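Local coordinates for Sts-2 protein (Mus musculus, PDB 3D4I) that has acid-dependent phosphatase activity in its 2H-phosphatase (PGM) domain, the part described here, and probably interferes with CBL-mediated down-regulation of receptor tyrosine kinases, at residues 126-131 with 173-178; 158-163 with 180-185; 93-98 with 200-205; 61-66 with 131-136; 13-18 with 234-239. All blocks are in the same frame, centred on the assembly; numbering follows the deposited sequence. Where two conformers were deposited one is given.

Interaction 1. Residues 126-131 with 173-178; sequences FEWMKW and DQYVER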
# COMPACT_ATOMS: atom_id res chain seq x y z
N PHE A 126 -22.55 -11.90 0.64
CA PHE A 126 -22.62 -10.45 0.48
C PHE A 126 -22.87 -9.79 1.84
O PHE A 126 -23.26 -10.46 2.81
CB PHE A 126 -23.71 -10.07 -0.52
CG PHE A 126 -23.77 -8.60 -0.83
CD1 PHE A 126 -22.71 -7.96 -1.48
CD2 PHE A 126 -24.89 -7.86 -0.50
CE1 PHE A 126 -22.76 -6.60 -1.77
CE2 PHE A 126 -24.96 -6.51 -0.78
CZ PHE A 126 -23.89 -5.88 -1.44
N GLU A 127 -22.64 -8.48 1.91
CA GLU A 127 -22.91 -7.70 3.11
C GLU A 127 -24.38 -7.80 3.54
O GLU A 127 -25.26 -8.04 2.70
CB GLU A 127 -22.53 -6.22 2.82
CG GLU A 127 -22.69 -5.24 3.98
CD GLU A 127 -21.76 -5.55 5.13
OE1 GLU A 127 -22.14 -6.37 5.97
OE2 GLU A 127 -20.64 -4.98 5.18
N TRP A 128 -24.66 -7.65 4.83
CA TRP A 128 -26.03 -7.50 5.32
C TRP A 128 -26.70 -6.35 4.58
O TRP A 128 -26.15 -5.25 4.56
CB TRP A 128 -26.01 -7.22 6.83
CG TRP A 128 -27.38 -7.11 7.53
CD1 TRP A 128 -28.58 -7.55 7.08
CD2 TRP A 128 -27.61 -6.60 8.85
NE1 TRP A 128 -29.57 -7.31 8.01
CE2 TRP A 128 -28.99 -6.73 9.11
CE3 TRP A 128 -26.78 -6.03 9.83
CZ2 TRP A 128 -29.57 -6.28 10.31
CZ3 TRP A 128 -27.37 -5.59 11.03
CH2 TRP A 128 -28.73 -5.72 11.26
N MET A 129 -27.89 -6.59 4.01
CA MET A 129 -28.57 -5.61 3.13
C MET A 129 -28.94 -4.32 3.85
O MET A 129 -29.07 -3.28 3.22
CB MET A 129 -29.82 -6.22 2.47
CG MET A 129 -29.51 -7.39 1.52
SD MET A 129 -28.66 -6.83 0.03
CE MET A 129 -30.03 -5.94 -0.75
N LYS A 130 -29.13 -4.43 5.16
CA LYS A 130 -29.32 -3.29 6.05
C LYS A 130 -28.27 -2.20 5.83
O LYS A 130 -28.56 -1.03 6.00
CB LYS A 130 -29.22 -3.78 7.50
CG LYS A 130 -29.35 -2.71 8.59
CD LYS A 130 -30.78 -2.27 8.77
CE LYS A 130 -31.60 -3.31 9.52
NZ LYS A 130 -33.02 -2.86 9.66
N TRP A 131 -27.04 -2.61 5.47
CA TRP A 131 -25.93 -1.67 5.33
C TRP A 131 -25.57 -1.35 3.90
O TRP A 131 -24.52 -0.75 3.65
CB TRP A 131 -24.70 -2.19 6.09
CG TRP A 131 -24.96 -2.31 7.55
CD1 TRP A 131 -25.85 -1.57 8.29
CD2 TRP A 131 -24.34 -3.23 8.45
NE1 TRP A 131 -25.81 -1.97 9.60
CE2 TRP A 131 -24.89 -2.99 9.73
CE3 TRP A 131 -23.37 -4.23 8.31
CZ2 TRP A 131 -24.50 -3.70 10.86
CZ3 TRP A 131 -22.97 -4.95 9.45
CH2 TRP A 131 -23.54 -4.67 10.71
N ASP A 173 -31.53 -11.57 11.92
CA ASP A 173 -31.80 -13.02 12.00
C ASP A 173 -31.77 -13.72 10.63
O ASP A 173 -31.21 -14.81 10.48
CB ASP A 173 -33.11 -13.33 12.74
CG ASP A 173 -33.03 -13.03 14.24
OD1 ASP A 173 -31.93 -13.02 14.83
OD2 ASP A 173 -34.10 -12.81 14.85
N GLN A 174 -32.39 -13.08 9.64
CA GLN A 174 -32.40 -13.61 8.27
C GLN A 174 -31.02 -13.59 7.64
O GLN A 174 -30.62 -14.57 6.97
CB GLN A 174 -33.38 -12.83 7.42
CG GLN A 174 -34.82 -13.23 7.72
CD GLN A 174 -35.84 -12.34 7.07
OE1 GLN A 174 -35.58 -11.17 6.81
NE2 GLN A 174 -37.03 -12.88 6.82
N TYR A 175 -30.31 -12.47 7.86
CA TYR A 175 -28.91 -12.33 7.42
C TYR A 175 -28.02 -13.46 7.97
O TYR A 175 -27.31 -14.12 7.21
CB TYR A 175 -28.34 -10.95 7.82
CG TYR A 175 -26.82 -10.91 7.72
CD1 TYR A 175 -26.19 -10.88 6.49
CD2 TYR A 175 -26.03 -10.92 8.87
CE1 TYR A 175 -24.81 -10.86 6.39
CE2 TYR A 175 -24.64 -10.91 8.79
CZ TYR A 175 -24.04 -10.87 7.54
OH TYR A 175 -22.67 -10.88 7.43
N VAL A 176 -28.00 -13.63 9.29
CA VAL A 176 -27.13 -14.66 9.89
C VAL A 176 -27.50 -16.07 9.41
O VAL A 176 -26.63 -16.93 9.22
CB VAL A 176 -27.04 -14.58 11.46
CG1 VAL A 176 -26.41 -13.24 11.87
CG2 VAL A 176 -28.39 -14.75 12.12
N GLU A 177 -28.80 -16.29 9.19
CA GLU A 177 -29.30 -17.56 8.68
C GLU A 177 -28.81 -17.83 7.26
O GLU A 177 -28.31 -18.90 7.01
CB GLU A 177 -30.83 -17.67 8.77
CG GLU A 177 -31.41 -19.01 8.27
CD GLU A 177 -30.86 -20.25 8.99
OE1 GLU A 177 -30.18 -20.12 10.05
OE2 GLU A 177 -31.10 -21.36 8.47
N ARG A 178 -28.90 -16.85 6.35
CA ARG A 178 -28.40 -17.09 4.98
C ARG A 178 -26.87 -17.25 4.88
O ARG A 178 -26.37 -17.92 3.98
CB ARG A 178 -28.94 -16.10 3.93
CG ARG A 178 -28.67 -14.63 4.18
CD ARG A 178 -27.41 -14.13 3.45
NE ARG A 178 -27.46 -12.67 3.30
CZ ARG A 178 -26.42 -11.89 3.06
NH1 ARG A 178 -25.19 -12.40 2.94
NH2 ARG A 178 -26.61 -10.58 2.95
O HOH W 1 -21.28 -10.63 5.11
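R178 on helix 172-187 grips two consecutive carbonyls of the loop 126-131 through the edge of its guanidinium. NH1 donates to F126 O at 2.7 Å, nearly straight (163°) and close to the guanidinium plane. NH2 gives E127 O a bond of 2.9 Å, approaching from above that carbonyl's plane, and adds a weak one to F126 O. NH2 forms a salt bridge with E170, and NH1 serves G124 O. A methionine in place of R178 would probably leave both loop carbonyls without these donors and the E170 carboxylate without this counter-charge. In this histidine phosphatase domain, the helix fixes the loop whose F126 ring meets H202. Aromatic packing is reciprocal: W128 CB lies over the Y175 ring, 3.8 Å from its centroid, while Y175 CB covers the five-membered ring of W128. The two rings, inclined at 26°, are slid apart and barely overlap. Y175 CD1 sits 3.5 Å above the guanidinium plane of R178. A water joins Y175 OH to F126 O; that hydroxyl also bonds S208 OG.

Interaction 2. Residues 158-163 with 180-185; sequences RPALPR and AVSMGQ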
# COMPACT_ATOMS: atom_id res chain seq x y z
N ARG A 158 -23.01 -22.63 -8.87
CA ARG A 158 -24.40 -22.41 -8.54
C ARG A 158 -24.49 -21.94 -7.11
O ARG A 158 -24.41 -22.75 -6.20
CB ARG A 158 -25.21 -23.70 -8.73
CG ARG A 158 -25.22 -24.19 -10.17
CD ARG A 158 -26.50 -23.79 -10.86
NE ARG A 158 -27.16 -24.98 -11.40
CZ ARG A 158 -27.99 -25.76 -10.71
NH1 ARG A 158 -28.28 -25.49 -9.44
NH2 ARG A 158 -28.53 -26.83 -11.28
N PRO A 159 -24.66 -20.61 -6.91
CA PRO A 159 -24.55 -20.04 -5.57
C PRO A 159 -25.65 -20.56 -4.67
O PRO A 159 -26.74 -20.91 -5.15
CB PRO A 159 -24.71 -18.52 -5.81
CG PRO A 159 -25.47 -18.41 -7.10
CD PRO A 159 -25.01 -19.59 -7.92
N ALA A 160 -25.34 -20.63 -3.37
CA ALA A 160 -26.33 -20.99 -2.34
C ALA A 160 -27.47 -19.99 -2.29
O ALA A 160 -28.61 -20.36 -2.04
CB ALA A 160 -25.66 -21.08 -0.98
N LEU A 161 -27.14 -18.71 -2.50
CA LEU A 161 -28.16 -17.68 -2.62
C LEU A 161 -27.90 -16.86 -3.89
O LEU A 161 -26.92 -16.12 -3.97
CB LEU A 161 -28.19 -16.78 -1.37
CG LEU A 161 -29.27 -15.69 -1.32
CD1 LEU A 161 -30.66 -16.25 -1.03
CD2 LEU A 161 -28.89 -14.64 -0.29
N PRO A 162 -28.80 -17.00 -4.89
CA PRO A 162 -28.73 -16.18 -6.10
C PRO A 162 -28.85 -14.69 -5.77
O PRO A 162 -29.53 -14.32 -4.82
CB PRO A 162 -29.94 -16.65 -6.91
CG PRO A 162 -30.24 -18.04 -6.39
CD PRO A 162 -29.91 -17.96 -4.93
N ARG A 163 -28.21 -13.84 -6.56
CA ARG A 163 -28.18 -12.40 -6.25
C ARG A 163 -29.57 -11.78 -6.15
O ARG A 163 -29.81 -10.98 -5.25
CB ARG A 163 -27.24 -11.59 -7.17
CG ARG A 163 -27.51 -11.59 -8.69
CD ARG A 163 -26.43 -12.36 -9.46
NE ARG A 163 -25.10 -11.73 -9.44
CZ ARG A 163 -23.93 -12.39 -9.40
NH1 ARG A 163 -23.88 -13.72 -9.37
NH2 ARG A 163 -22.80 -11.69 -9.39
N ALA A 180 -25.16 -18.74 7.31
CA ALA A 180 -25.03 -20.11 7.80
C ALA A 180 -25.28 -21.11 6.68
O ALA A 180 -24.50 -22.04 6.48
CB ALA A 180 -25.98 -20.36 9.00
N VAL A 181 -26.37 -20.90 5.94
CA VAL A 181 -26.76 -21.82 4.88
C VAL A 181 -25.72 -21.85 3.76
O VAL A 181 -25.39 -22.92 3.24
CB VAL A 181 -28.17 -21.43 4.34
CG1 VAL A 181 -28.48 -22.13 3.04
CG2 VAL A 181 -29.23 -21.73 5.42
N SER A 182 -25.17 -20.68 3.43
CA SER A 182 -24.15 -20.57 2.39
C SER A 182 -22.87 -21.27 2.80
O SER A 182 -22.28 -21.97 1.99
CB SER A 182 -23.89 -19.10 2.02
OG SER A 182 -25.11 -18.48 1.67
N MET A 183 -22.44 -21.05 4.04
CA MET A 183 -21.25 -21.71 4.57
C MET A 183 -21.46 -23.23 4.60
O MET A 183 -20.54 -23.98 4.27
CB MET A 183 -20.89 -21.19 5.96
CG MET A 183 -20.25 -19.76 5.96
SD MET A 183 -18.99 -19.50 4.67
CE MET A 183 -17.64 -20.52 5.24
N GLY A 184 -22.66 -23.66 4.98
CA GLY A 184 -23.05 -25.08 4.86
C GLY A 184 -22.81 -25.66 3.48
O GLY A 184 -22.22 -26.74 3.34
N GLN A 185 -23.28 -24.96 2.44
CA GLN A 185 -23.09 -25.41 1.05
C GLN A 185 -21.62 -25.37 0.64
O GLN A 185 -21.13 -26.27 -0.04
CB GLN A 185 -23.96 -24.60 0.08
CG GLN A 185 -23.61 -24.79 -1.39
CD GLN A 185 -24.69 -24.27 -2.36
OE1 GLN A 185 -25.88 -24.52 -2.18
NE2 GLN A 185 -24.26 -23.55 -3.41
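Q185 reaches A160 and R158 through an extended side chain: CG stands anti to the backbone N (chi1 167°) and CD continues the line (chi2 165°), which carries the amide from helix 172-187 across to the loop 158-163. There NE2 donates to R158 O at 2.9 Å, but the bent N-H...O angle of 124° makes the bond weak. The same NE2 lies 3.1 Å from A160 N; both are donors, so nothing is bonded between them, and A160 N instead serves E122 OE1. E122 also accepts from L161 N, so one carboxylate takes two successive loop N-H groups. A160 and Q185 carry most of the burial. A160 CB points at the helix, 3.6 Å from Q185 CD and 3.7 Å from S182 CA. S182 OG, 3.8 Å from A160 CB, has its polar partner within the helix, R178 O. This is surface packing of the histidine phosphatase domain, in which an irregular connection leading into helix 172-187 folds back along that same helix.

Interaction 3. Residues 93-98 with 200-205; sequences FASPAL and VSHSSA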
# COMPACT_ATOMS: atom_id res chain seq x y z
N PHE A 93 -14.09 -18.31 -2.75
CA PHE A 93 -15.42 -17.78 -2.88
C PHE A 93 -15.32 -16.29 -2.59
O PHE A 93 -14.51 -15.87 -1.73
CB PHE A 93 -16.35 -18.47 -1.90
CG PHE A 93 -16.50 -19.94 -2.14
CD1 PHE A 93 -15.52 -20.83 -1.69
CD2 PHE A 93 -17.61 -20.45 -2.82
CE1 PHE A 93 -15.63 -22.21 -1.93
CE2 PHE A 93 -17.74 -21.83 -3.04
CZ PHE A 93 -16.75 -22.71 -2.60
N ALA A 94 -16.09 -15.48 -3.31
CA ALA A 94 -16.11 -14.04 -3.05
C ALA A 94 -17.54 -13.52 -3.07
O ALA A 94 -18.37 -13.98 -3.86
CB ALA A 94 -15.28 -13.29 -4.12
N SER A 95 -17.80 -12.55 -2.22
CA SER A 95 -18.97 -11.69 -2.34
C SER A 95 -19.03 -11.03 -3.72
O SER A 95 -18.00 -10.68 -4.30
CB SER A 95 -18.90 -10.63 -1.24
OG SER A 95 -19.71 -9.52 -1.56
N PRO A 96 -20.25 -10.87 -4.28
CA PRO A 96 -20.40 -10.25 -5.61
C PRO A 96 -19.97 -8.75 -5.71
O PRO A 96 -19.84 -8.21 -6.83
CB PRO A 96 -21.91 -10.41 -5.90
CG PRO A 96 -22.56 -10.45 -4.53
CD PRO A 96 -21.55 -11.27 -3.71
N ALA A 97 -19.76 -8.09 -4.57
CA ALA A 97 -19.25 -6.72 -4.54
C ALA A 97 -17.91 -6.61 -5.27
O ALA A 97 -17.04 -7.48 -5.13
CB ALA A 97 -19.13 -6.20 -3.11
N LEU A 98 -17.76 -5.56 -6.07
CA LEU A 98 -16.54 -5.40 -6.85
C LEU A 98 -15.30 -5.47 -5.97
O LEU A 98 -14.34 -6.14 -6.31
CB LEU A 98 -16.56 -4.04 -7.59
CG LEU A 98 -15.35 -3.69 -8.47
CD1 LEU A 98 -15.10 -4.76 -9.53
CD2 LEU A 98 -15.57 -2.30 -9.11
N VAL A 200 -13.69 -14.43 0.60
CA VAL A 200 -13.28 -13.03 0.48
C VAL A 200 -14.54 -12.18 0.50
O VAL A 200 -15.35 -12.22 -0.44
CB VAL A 200 -12.51 -12.76 -0.82
CG1 VAL A 200 -12.05 -11.27 -0.86
CG2 VAL A 200 -11.31 -13.72 -0.94
N SER A 201 -14.71 -11.42 1.58
CA SER A 201 -16.02 -10.85 1.88
C SER A 201 -15.85 -9.57 2.68
O SER A 201 -14.86 -8.84 2.49
CB SER A 201 -16.87 -11.91 2.62
OG SER A 201 -18.20 -11.47 2.85
N HIS A 202 -16.81 -9.30 3.56
CA HIS A 202 -17.00 -8.05 4.27
C HIS A 202 -16.63 -8.24 5.72
O HIS A 202 -16.48 -9.37 6.17
CB HIS A 202 -18.48 -7.64 4.16
CG HIS A 202 -18.96 -7.54 2.74
ND1 HIS A 202 -18.83 -6.39 1.99
CD2 HIS A 202 -19.48 -8.48 1.91
CE1 HIS A 202 -19.30 -6.61 0.77
NE2 HIS A 202 -19.68 -7.88 0.69
N SER A 203 -16.48 -7.14 6.46
CA SER A 203 -16.12 -7.24 7.88
C SER A 203 -17.12 -8.12 8.63
O SER A 203 -16.74 -8.95 9.44
CB SER A 203 -16.08 -5.85 8.51
OG SER A 203 -14.95 -5.13 8.03
N SER A 204 -18.40 -7.95 8.32
CA SER A 204 -19.46 -8.78 8.93
C SER A 204 -19.22 -10.30 8.83
O SER A 204 -19.58 -11.06 9.76
CB SER A 204 -20.80 -8.44 8.29
OG SER A 204 -20.66 -8.39 6.89
N ALA A 205 -18.67 -10.73 7.70
CA ALA A 205 -18.48 -12.15 7.43
C ALA A 205 -17.47 -12.82 8.37
O ALA A 205 -17.54 -14.05 8.56
CB ALA A 205 -18.09 -12.38 5.97
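A94 and V200 pair as neighbours in parallel strands, and here the contact is tight. V200 N donates to F93 O at 2.9 Å, almost straight at 175°, and V200 O accepts from S95 N at 3.0 Å, nearly along the C=O axis. V200 O is also approached by A94 CA, at 3.3 Å. Beyond this pair the backbones part, and the contact thins to a few side-chain atoms. S95 OG, anti to its backbone N (chi1 159°), spans the widening gap and meets H202 NE2 at 2.8 Å in a hydrogen bond. A97 CB comes to the edge of the same ring, 3.9 Å from H202 CE1. A97 N weakly bonds S95 OG, a second hold on the hydroxyl that positions the imidazole. F126, from outside the two segments, brings its ring nearly perpendicular to that of H202. Loops at the carboxyl ends of parallel strands form the active site in this family, and the place of H202 is consistent with one of the two histidines that give 2H-phosphatases their name.

Interaction 4. Residues 61-66 with 131-136; sequences FENDPP and WEASKA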
# COMPACT_ATOMS: atom_id res chain seq x y z
N PHE A 61 -21.11 2.30 -10.62
CA PHE A 61 -20.12 2.21 -9.55
C PHE A 61 -20.54 2.95 -8.29
O PHE A 61 -20.01 2.71 -7.21
CB PHE A 61 -18.77 2.72 -10.03
CG PHE A 61 -18.12 1.85 -11.07
CD1 PHE A 61 -17.39 0.72 -10.69
CD2 PHE A 61 -18.23 2.16 -12.42
CE1 PHE A 61 -16.79 -0.08 -11.65
CE2 PHE A 61 -17.62 1.35 -13.40
CZ PHE A 61 -16.90 0.24 -13.02
N GLU A 62 -21.53 3.84 -8.44
CA GLU A 62 -22.14 4.61 -7.34
C GLU A 62 -22.16 3.78 -6.05
O GLU A 62 -21.56 4.18 -5.04
CB GLU A 62 -23.57 5.05 -7.76
CG GLU A 62 -24.50 5.47 -6.62
CD GLU A 62 -25.92 5.84 -7.08
OE1 GLU A 62 -26.46 5.19 -8.00
OE2 GLU A 62 -26.49 6.77 -6.50
N ASN A 63 -22.78 2.60 -6.09
CA ASN A 63 -23.00 1.76 -4.90
C ASN A 63 -22.11 0.53 -4.80
O ASN A 63 -22.33 -0.33 -3.93
CB ASN A 63 -24.47 1.31 -4.83
CG ASN A 63 -25.42 2.47 -4.62
OD1 ASN A 63 -25.14 3.39 -3.83
ND2 ASN A 63 -26.55 2.45 -5.32
N ASP A 64 -21.13 0.45 -5.69
CA ASP A 64 -20.31 -0.75 -5.84
C ASP A 64 -18.89 -0.28 -6.15
O ASP A 64 -18.38 -0.52 -7.23
CB ASP A 64 -20.87 -1.65 -6.95
CG ASP A 64 -20.15 -3.00 -7.05
OD1 ASP A 64 -19.69 -3.55 -6.01
OD2 ASP A 64 -20.06 -3.51 -8.17
N PRO A 65 -18.27 0.41 -5.19
CA PRO A 65 -16.98 1.06 -5.47
C PRO A 65 -15.79 0.09 -5.58
O PRO A 65 -15.82 -0.99 -4.95
CB PRO A 65 -16.83 2.03 -4.30
CG PRO A 65 -17.55 1.32 -3.16
CD PRO A 65 -18.73 0.66 -3.81
N PRO A 66 -14.77 0.45 -6.37
CA PRO A 66 -13.59 -0.37 -6.51
C PRO A 66 -12.62 -0.23 -5.35
O PRO A 66 -12.77 0.66 -4.50
CB PRO A 66 -12.94 0.19 -7.78
CG PRO A 66 -13.28 1.65 -7.73
CD PRO A 66 -14.69 1.66 -7.23
N TRP A 131 -27.04 -2.61 5.47
CA TRP A 131 -25.93 -1.67 5.33
C TRP A 131 -25.57 -1.35 3.90
O TRP A 131 -24.52 -0.75 3.65
CB TRP A 131 -24.70 -2.19 6.09
CG TRP A 131 -24.96 -2.31 7.55
CD1 TRP A 131 -25.85 -1.57 8.29
CD2 TRP A 131 -24.34 -3.23 8.45
NE1 TRP A 131 -25.81 -1.97 9.60
CE2 TRP A 131 -24.89 -2.99 9.73
CE3 TRP A 131 -23.37 -4.23 8.31
CZ2 TRP A 131 -24.50 -3.70 10.86
CZ3 TRP A 131 -22.97 -4.95 9.45
CH2 TRP A 131 -23.54 -4.67 10.71
N GLU A 132 -26.44 -1.72 2.96
CA GLU A 132 -26.24 -1.45 1.54
C GLU A 132 -27.48 -0.79 0.94
O GLU A 132 -28.57 -0.88 1.50
CB GLU A 132 -25.90 -2.73 0.78
CG GLU A 132 -24.60 -3.42 1.23
CD GLU A 132 -23.35 -2.85 0.58
OE1 GLU A 132 -23.44 -2.15 -0.45
OE2 GLU A 132 -22.25 -3.10 1.10
N ALA A 133 -27.31 -0.11 -0.19
CA ALA A 133 -28.45 0.48 -0.91
C ALA A 133 -29.39 -0.62 -1.40
O ALA A 133 -28.93 -1.68 -1.81
CB ALA A 133 -27.96 1.32 -2.10
N SER A 134 -30.69 -0.35 -1.36
CA SER A 134 -31.69 -1.37 -1.73
C SER A 134 -31.50 -1.90 -3.14
O SER A 134 -31.74 -3.08 -3.40
CB SER A 134 -33.11 -0.83 -1.57
OG SER A 134 -33.24 -0.18 -0.31
N LYS A 135 -31.05 -1.03 -4.04
CA LYS A 135 -30.83 -1.39 -5.45
C LYS A 135 -29.41 -1.91 -5.71
O LYS A 135 -29.03 -2.14 -6.86
CB LYS A 135 -31.22 -0.22 -6.38
CG LYS A 135 -30.39 1.06 -6.22
CD LYS A 135 -30.91 2.19 -7.12
CE LYS A 135 -29.77 3.02 -7.73
NZ LYS A 135 -29.06 2.31 -8.85
N ALA A 136 -28.64 -2.11 -4.64
CA ALA A 136 -27.28 -2.66 -4.75
C ALA A 136 -27.19 -3.93 -5.59
O ALA A 136 -26.27 -4.07 -6.40
CB ALA A 136 -26.67 -2.91 -3.37
O HOH W 2 -21.54 -2.32 -2.37
O HOH W 3 -24.77 -0.16 -1.56
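N63 sets its amide against the methyl of A133, the principal direct touch between two loops that share no direct hydrogen bond. CG of N63 is anti to the carbonyl carbon (chi1 -66°), and the amide beyond it meets A133 CB almost evenly, with ND2 at 3.7 Å and OD1 at 3.9 Å. A133 opens a type I turn that closes with A136 N bonded to A133 O, and K135 rises from this turn beside the amide. The K135 side chain starts from the crowded position between backbone N and carbonyl carbon (chi1 63°) and crosses N63 at about a right angle, CE lying 4.1 Å from ND2. It crosses E62 in the same fashion. The charges there are far apart, E62 OE1 and K135 NZ standing 4.0 Å from each other, and as E62 was modelled in two conformers this long salt bridge is doubtful. On another flank the link is through water. One water donates to N63 O and to E132 OE1, the latter at 2.7 Å; a second donates to E132 OE1 and accepts from A133 N at 2.9 Å, with only a weak bond to N63 O. E132 OE2 has its own salt bridge, to R99 of helix 98-111. The chemistry implies a hydrated junction, in which two waters supply the polar links and the direct contacts are mainly van der Waals.

Interaction 5. Residues 13-18 with 234-239; sequences LVIRHG and LGMCFC. Unlike the reference sequence in segment 13-18: I15 (reference Val).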
# COMPACT_ATOMS: atom_id res chain seq x y z
N LEU A 13 -10.57 -19.58 5.52
CA LEU A 13 -9.88 -18.33 5.85
C LEU A 13 -10.74 -17.20 5.31
O LEU A 13 -10.86 -17.01 4.09
CB LEU A 13 -8.47 -18.29 5.24
CG LEU A 13 -7.63 -17.04 5.53
CD1 LEU A 13 -7.39 -16.84 7.03
CD2 LEU A 13 -6.29 -17.16 4.77
N VAL A 14 -11.36 -16.48 6.23
CA VAL A 14 -12.29 -15.43 5.88
C VAL A 14 -11.47 -14.16 5.91
O VAL A 14 -10.76 -13.91 6.88
CB VAL A 14 -13.46 -15.32 6.87
CG1 VAL A 14 -14.43 -14.22 6.40
CG2 VAL A 14 -14.21 -16.67 6.97
N ILE A 15 -11.57 -13.41 4.82
CA ILE A 15 -10.70 -12.27 4.53
C ILE A 15 -11.56 -11.06 4.14
O ILE A 15 -12.37 -11.14 3.19
CB ILE A 15 -9.73 -12.61 3.36
CG1 ILE A 15 -8.87 -13.85 3.72
CG2 ILE A 15 -8.74 -11.43 3.08
CD1 ILE A 15 -8.04 -14.39 2.58
N ARG A 16 -11.33 -9.94 4.82
CA ARG A 16 -12.00 -8.69 4.46
C ARG A 16 -11.35 -8.05 3.23
O ARG A 16 -10.12 -8.10 3.05
CB ARG A 16 -12.03 -7.70 5.64
CG ARG A 16 -13.04 -6.54 5.42
CD ARG A 16 -12.40 -5.26 6.01
NE ARG A 16 -13.26 -4.08 6.03
CZ ARG A 16 -13.02 -2.97 5.35
NH1 ARG A 16 -11.94 -2.86 4.52
NH2 ARG A 16 -13.88 -1.95 5.49
N HIS A 17 -12.17 -7.46 2.38
CA HIS A 17 -11.67 -6.79 1.20
C HIS A 17 -10.69 -5.67 1.58
O HIS A 17 -10.69 -5.17 2.71
CB HIS A 17 -12.86 -6.22 0.39
CG HIS A 17 -13.72 -5.25 1.16
ND1 HIS A 17 -13.33 -3.96 1.44
CD2 HIS A 17 -14.95 -5.40 1.70
CE1 HIS A 17 -14.29 -3.35 2.13
NE2 HIS A 17 -15.28 -4.21 2.30
N GLY A 18 -9.88 -5.25 0.63
CA GLY A 18 -8.98 -4.10 0.80
C GLY A 18 -9.68 -2.77 0.85
O GLY A 18 -10.92 -2.66 0.72
N LEU A 234 -8.10 -6.37 4.66
CA LEU A 234 -7.45 -7.67 4.66
C LEU A 234 -7.42 -8.36 6.04
O LEU A 234 -6.64 -9.28 6.24
CB LEU A 234 -6.03 -7.58 4.03
CG LEU A 234 -5.98 -7.66 2.49
CD1 LEU A 234 -6.43 -9.03 2.02
CD2 LEU A 234 -6.87 -6.61 1.87
N GLY A 235 -8.27 -7.92 6.99
CA GLY A 235 -8.35 -8.59 8.29
C GLY A 235 -8.81 -10.03 8.07
O GLY A 235 -9.58 -10.28 7.15
N MET A 236 -8.31 -10.98 8.87
CA MET A 236 -8.64 -12.40 8.66
C MET A 236 -9.08 -13.15 9.92
O MET A 236 -8.63 -12.84 11.02
CB MET A 236 -7.42 -13.11 8.07
CG MET A 236 -6.94 -12.56 6.76
SD MET A 236 -5.46 -13.42 6.22
CE MET A 236 -5.14 -12.60 4.65
N CYS A 237 -9.97 -14.14 9.72
CA CYS A 237 -10.41 -15.10 10.75
C CYS A 237 -10.19 -16.46 10.13
O CYS A 237 -10.66 -16.69 9.02
CB CYS A 237 -11.93 -14.94 11.01
SG CYS A 237 -12.55 -15.98 12.33
N PHE A 238 -9.53 -17.38 10.83
CA PHE A 238 -9.18 -18.70 10.29
C PHE A 238 -9.80 -19.83 11.13
O PHE A 238 -9.64 -19.84 12.37
CB PHE A 238 -7.65 -18.83 10.26
CG PHE A 238 -7.14 -20.04 9.52
CD1 PHE A 238 -7.64 -20.39 8.28
CD2 PHE A 238 -6.10 -20.80 10.06
CE1 PHE A 238 -7.16 -21.51 7.58
CE2 PHE A 238 -5.59 -21.91 9.38
CZ PHE A 238 -6.13 -22.27 8.13
N CYS A 239 -10.50 -20.75 10.48
CA CYS A 239 -11.03 -21.95 11.18
C CYS A 239 -10.46 -23.20 10.56
O CYS A 239 -10.36 -23.26 9.33
CB CYS A 239 -12.54 -22.01 11.12
SG CYS A 239 -13.31 -20.60 11.90
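The F238 ring is met obliquely by L13, whose CD1 lies 3.8 Å from F238 CD1, the two side chains crossing at about a right angle. The other flat groups belong to R16 and H17: H17 CE1 sits 3.3 Å above the guanidinium plane of R16, offset toward its rim, while R16 NE bonds S203 OG, and H17 ND1 donates to G18 O in the plane of the imidazole. R16-H17-G18 matches the RHG signature of histidine phosphatases, whose histidine accepts the phosphate. Between the antiparallel strands, V14 and C237 form a hydrogen-bonded pair, V14 N to C237 O measuring 2.9 Å, and R16 N bonds G235 O. I15 and M236 lie side by side. L234 splits its branches, CD1 pressing on I15 CG2 at 3.5 Å and CD2 on G18 CA at 3.4 Å. An alanine at L234 would probably open a gap beside I15 and leave G18 less firmly backed. Strand 196-201 borders strand 11-16, strand 248-251 follows strand 236-241, helix 69-85 covers L234 and M236, and W271 of the second subunit packs on C237.

How the interactions relate
Interaction 3, about 3 Å from the chain centre, is the hub. Interactions 1 and 3 have centres about 12 Å apart and meet at the probable active site, where E127 OE1 lies 2.7 Å from S204 OG. Interaction 5, centred about 10 Å from interaction 3, shares its sheet and brings the RHG segment beside the H202 loop, R16 NE approaching S203 OG to 2.8 Å. Interaction 4 joins from another flank: D64 OD1 is 2.8 Å from L98 N. W131 is common to interactions 1 and 4. Interaction 2 uses the same helix as interaction 1 and touches it at R178 CD and L161 CD2, but lies about 18 Å, centre to centre, from interaction 5.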